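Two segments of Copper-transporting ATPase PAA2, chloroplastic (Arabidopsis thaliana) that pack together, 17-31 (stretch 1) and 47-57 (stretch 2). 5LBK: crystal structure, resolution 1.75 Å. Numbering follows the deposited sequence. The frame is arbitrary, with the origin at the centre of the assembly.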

# COMPACT_ATOMS: atom_id res chain seq x y z
N GLU A 17 4.44 10.41 -2.85
CA GLU A 17 4.30 9.18 -3.62
C GLU A 17 5.40 8.18 -3.29
O GLU A 17 5.14 6.99 -3.06
N GLN A 18 6.65 8.65 -3.24
CA GLN A 18 7.75 7.72 -3.02
C GLN A 18 7.60 7.04 -1.67
O GLN A 18 7.97 5.86 -1.51
N GLU A 19 7.09 7.76 -0.68
CA GLU A 19 6.98 7.16 0.65
C GLU A 19 5.94 6.05 0.64
O GLU A 19 6.15 5.01 1.28
N VAL A 20 4.82 6.26 -0.07
CA VAL A 20 3.78 5.24 -0.17
C VAL A 20 4.31 4.00 -0.87
O VAL A 20 4.09 2.87 -0.42
N LEU A 21 5.02 4.20 -1.98
CA LEU A 21 5.61 3.09 -2.69
C LEU A 21 6.66 2.37 -1.84
O LEU A 21 6.74 1.14 -1.89
N LYS A 22 7.50 3.13 -1.11
CA LYS A 22 8.56 2.51 -0.29
C LYS A 22 7.96 1.60 0.76
O LYS A 22 8.47 0.50 1.01
N MET A 23 6.94 2.10 1.45
CA MET A 23 6.23 1.27 2.44
C MET A 23 5.56 0.08 1.79
O MET A 23 5.63 -1.04 2.32
N ALA A 24 4.90 0.29 0.65
CA ALA A 24 4.18 -0.84 0.06
C ALA A 24 5.16 -1.92 -0.40
O ALA A 24 4.92 -3.11 -0.22
N ALA A 25 6.26 -1.51 -1.03
CA ALA A 25 7.25 -2.50 -1.45
C ALA A 25 7.95 -3.19 -0.26
O ALA A 25 8.35 -4.37 -0.37
N ALA A 26 8.12 -2.49 0.86
CA ALA A 26 8.66 -3.14 2.06
C ALA A 26 7.76 -4.28 2.50
O ALA A 26 8.23 -5.36 2.87
N VAL A 27 6.44 -4.03 2.51
CA VAL A 27 5.50 -5.08 2.88
C VAL A 27 5.46 -6.19 1.84
O VAL A 27 5.34 -7.38 2.20
N GLU A 28 5.54 -5.85 0.56
CA GLU A 28 5.39 -6.79 -0.54
C GLU A 28 6.70 -7.49 -0.90
O GLU A 28 6.71 -8.26 -1.85
N LYS A 29 7.75 -7.29 -0.11
CA LYS A 29 9.12 -7.64 -0.49
C LYS A 29 9.23 -9.06 -1.06
O LYS A 29 9.79 -9.26 -2.15
N THR A 30 8.75 -10.05 -0.32
CA THR A 30 8.92 -11.43 -0.75
C THR A 30 7.62 -12.09 -1.21
O THR A 30 7.59 -13.31 -1.38
N ALA A 31 6.55 -11.33 -1.42
CA ALA A 31 5.37 -11.93 -2.01
C ALA A 31 5.70 -12.40 -3.43
O ALA A 31 6.53 -11.79 -4.12
N ASN A 47 14.88 3.09 -7.95
CA ASN A 47 16.02 3.20 -7.05
C ASN A 47 15.59 3.65 -5.65
O ASN A 47 16.26 4.44 -5.00
N LEU A 48 14.46 3.12 -5.19
CA LEU A 48 13.96 3.42 -3.85
C LEU A 48 14.47 2.37 -2.87
O LEU A 48 14.31 1.17 -3.10
N LYS A 49 15.02 2.83 -1.75
CA LYS A 49 15.49 1.93 -0.70
C LYS A 49 14.31 1.60 0.21
O LYS A 49 13.74 2.50 0.83
N THR A 50 13.97 0.32 0.30
CA THR A 50 12.82 -0.03 1.12
C THR A 50 13.26 -0.19 2.58
O THR A 50 14.32 -0.75 2.85
N PRO A 51 12.46 0.27 3.54
CA PRO A 51 12.82 0.07 4.95
C PRO A 51 12.76 -1.40 5.35
O PRO A 51 12.05 -2.22 4.75
N GLU A 52 13.51 -1.71 6.40
CA GLU A 52 13.64 -3.08 6.85
C GLU A 52 12.37 -3.54 7.56
O GLU A 52 11.60 -2.74 8.09
N THR A 53 12.16 -4.85 7.56
CA THR A 53 11.05 -5.44 8.28
C THR A 53 11.47 -6.78 8.84
O THR A 53 12.12 -7.57 8.15
N ARG A 54 11.05 -7.07 10.06
CA ARG A 54 11.21 -8.41 10.61
C ARG A 54 9.82 -8.94 10.92
O ARG A 54 9.23 -8.63 11.96
N GLY A 55 9.30 -9.73 10.02
CA GLY A 55 8.06 -10.40 10.31
C GLY A 55 6.94 -9.81 9.48
O GLY A 55 6.92 -8.61 9.15
N GLN A 56 6.01 -10.67 9.11
CA GLN A 56 4.90 -10.26 8.26
C GLN A 56 3.81 -11.28 8.45
O GLN A 56 4.07 -12.44 8.85
N LEU A 57 2.59 -10.82 8.18
CA LEU A 57 1.42 -11.68 8.15
C LEU A 57 0.79 -11.58 6.78
O LEU A 57 0.51 -10.48 6.29

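A single direct hydrogen bond and one bridging water supply the polar links between a helix (17-27) with the turn after it and a largely extended segment; the contact buries 552 Å², both sides summed. In the direct bond, Lys-29 (chi1 t, chi2 p, then extended) carries its ammonium back to Thr-50, NZ donating to OG1 at 3.1 Å. Water 1 donates to the carbonyl O of Ala-26 (2.6 Å) and lies 2.9 Å from OG1 of Thr-53 (chi1 p); these two protein atoms are 4.1 Å apart, too far to bond directly. The rest is mostly apolar. Leu-48 (m, t) points toward the helix, its CD1 3.6 Å from CD2 of Leu-21 (t, p) and its CD2 3.9 Å from CE of Lys-22. The CA-to-CB bond of Lys-22 points sideways, and its side chain (m, then all t) is extended; its CD lies 3.7 Å from the carbonyl O of Lys-49. Thr-50 (p) turns its methyl to the helix, CG2 lying 3.7 Å from CB of Ala-25. Ala-26 points toward the segment; its CB lies 3.6 Å from O of Pro-51 and 3.9 Å from CG of that ring. Beyond the helix, Thr-30 and Gln-56 (both chi1 p) point toward each other's stretch, but OG1 of Thr-30 and NE2 of Gln-56 remain 4.0 Å apart, a contact without a hydrogen bond.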

# COMPACT_ATOMS: atom_id res chain seq x y z
CB GLU A 17 4.29 9.55 -5.11
CG GLU A 17 4.59 8.44 -6.07
CD GLU A 17 6.01 8.45 -6.57
OE1 GLU A 17 6.50 9.52 -6.99
OE2 GLU A 17 6.65 7.39 -6.53
CB GLN A 18 9.10 8.45 -3.10
CG GLN A 18 9.39 9.46 -1.96
CD GLN A 18 10.82 10.01 -1.94
OE1 GLN A 18 11.73 9.50 -2.61
NE2 GLN A 18 11.03 11.05 -1.14
CB GLU A 19 6.62 8.20 1.71
CG GLU A 19 7.69 9.24 1.98
CD GLU A 19 7.37 10.14 3.17
OE1 GLU A 19 8.10 10.06 4.19
OE2 GLU A 19 6.40 10.94 3.10
CB VAL A 20 2.52 5.80 -0.87
CG1 VAL A 20 1.49 4.67 -1.17
CG2 VAL A 20 1.91 6.88 0.01
CB LEU A 21 6.23 3.60 -3.98
CG LEU A 21 6.70 2.61 -5.02
CD1 LEU A 21 5.64 1.58 -5.35
CD2 LEU A 21 7.13 3.46 -6.26
CB LYS A 22 9.40 3.57 0.42
CG LYS A 22 10.43 4.25 -0.44
CD LYS A 22 11.24 5.24 0.39
CE LYS A 22 12.43 5.79 -0.42
NZ LYS A 22 13.25 6.80 0.31
CB MET A 23 5.19 2.11 3.17
CG MET A 23 5.78 3.09 4.22
SD MET A 23 4.40 4.04 4.94
CE MET A 23 5.27 4.99 6.19
CB ALA A 24 3.33 -0.37 -1.10
CB ALA A 25 8.28 -1.83 -2.36
CB ALA A 26 8.82 -2.15 3.20
CB VAL A 27 4.10 -4.46 3.10
CG1 VAL A 27 3.10 -5.52 3.39
CG2 VAL A 27 4.15 -3.52 4.23
CB GLU A 28 4.84 -6.09 -1.76
CG GLU A 28 3.44 -5.54 -1.53
CD GLU A 28 2.39 -6.60 -1.63
OE1 GLU A 28 1.71 -6.63 -2.67
OE2 GLU A 28 2.30 -7.41 -0.72
CB LYS A 29 10.04 -7.48 0.72
CG LYS A 29 11.54 -7.28 0.39
CD LYS A 29 11.79 -5.97 -0.38
CE LYS A 29 13.25 -5.79 -0.67
NZ LYS A 29 13.51 -4.62 -1.59
CB THR A 30 9.53 -12.26 0.39
OG1 THR A 30 8.77 -12.06 1.59
CG2 THR A 30 11.01 -11.85 0.61
CB ALA A 31 4.20 -10.96 -2.01
CB ASN A 47 17.08 4.15 -7.63
CG ASN A 47 17.50 3.77 -9.06
OD1 ASN A 47 17.64 4.65 -9.93
ND2 ASN A 47 17.71 2.48 -9.30
CB LEU A 48 12.43 3.46 -3.83
CG LEU A 48 11.74 4.51 -4.71
CD1 LEU A 48 10.21 4.34 -4.63
CD2 LEU A 48 12.14 5.90 -4.28
CB LYS A 49 16.61 2.56 0.11
CG LYS A 49 17.24 1.64 1.15
CD LYS A 49 18.11 0.57 0.49
CE LYS A 49 19.36 1.17 -0.15
NZ LYS A 49 20.31 0.12 -0.61
CB THR A 50 12.16 -1.32 0.61
OG1 THR A 50 13.14 -2.37 0.58
CG2 THR A 50 11.61 -1.13 -0.80
CB PRO A 51 11.78 0.89 5.71
CG PRO A 51 10.62 0.93 4.81
CD PRO A 51 11.22 1.04 3.41
CB GLU A 52 14.85 -3.23 7.78
CG GLU A 52 16.19 -2.89 7.13
CD GLU A 52 16.62 -3.87 6.06
OE1 GLU A 52 15.89 -4.86 5.83
OE2 GLU A 52 17.69 -3.67 5.45
CB THR A 53 9.83 -5.65 7.38
OG1 THR A 53 10.15 -6.56 6.33
CG2 THR A 53 9.38 -4.35 6.81
CB ARG A 54 12.10 -8.44 11.86
CG ARG A 54 12.10 -9.83 12.53
CD ARG A 54 13.40 -10.12 13.28
NE ARG A 54 13.49 -11.50 13.74
CZ ARG A 54 13.90 -12.53 13.00
NH1 ARG A 54 13.96 -13.75 13.53
NH2 ARG A 54 14.24 -12.36 11.72
CB GLN A 56 5.26 -10.12 6.77
CG GLN A 56 5.56 -11.38 6.01
CD GLN A 56 7.03 -11.70 5.96
OE1 GLN A 56 7.86 -11.01 6.56
NE2 GLN A 56 7.37 -12.75 5.24
CB LEU A 57 0.42 -11.25 9.23
CG LEU A 57 -0.97 -11.86 9.15
CD1 LEU A 57 -0.99 -13.25 9.68
CD2 LEU A 57 -1.94 -11.04 9.94
O HOH W 1 10.67 -6.17 3.51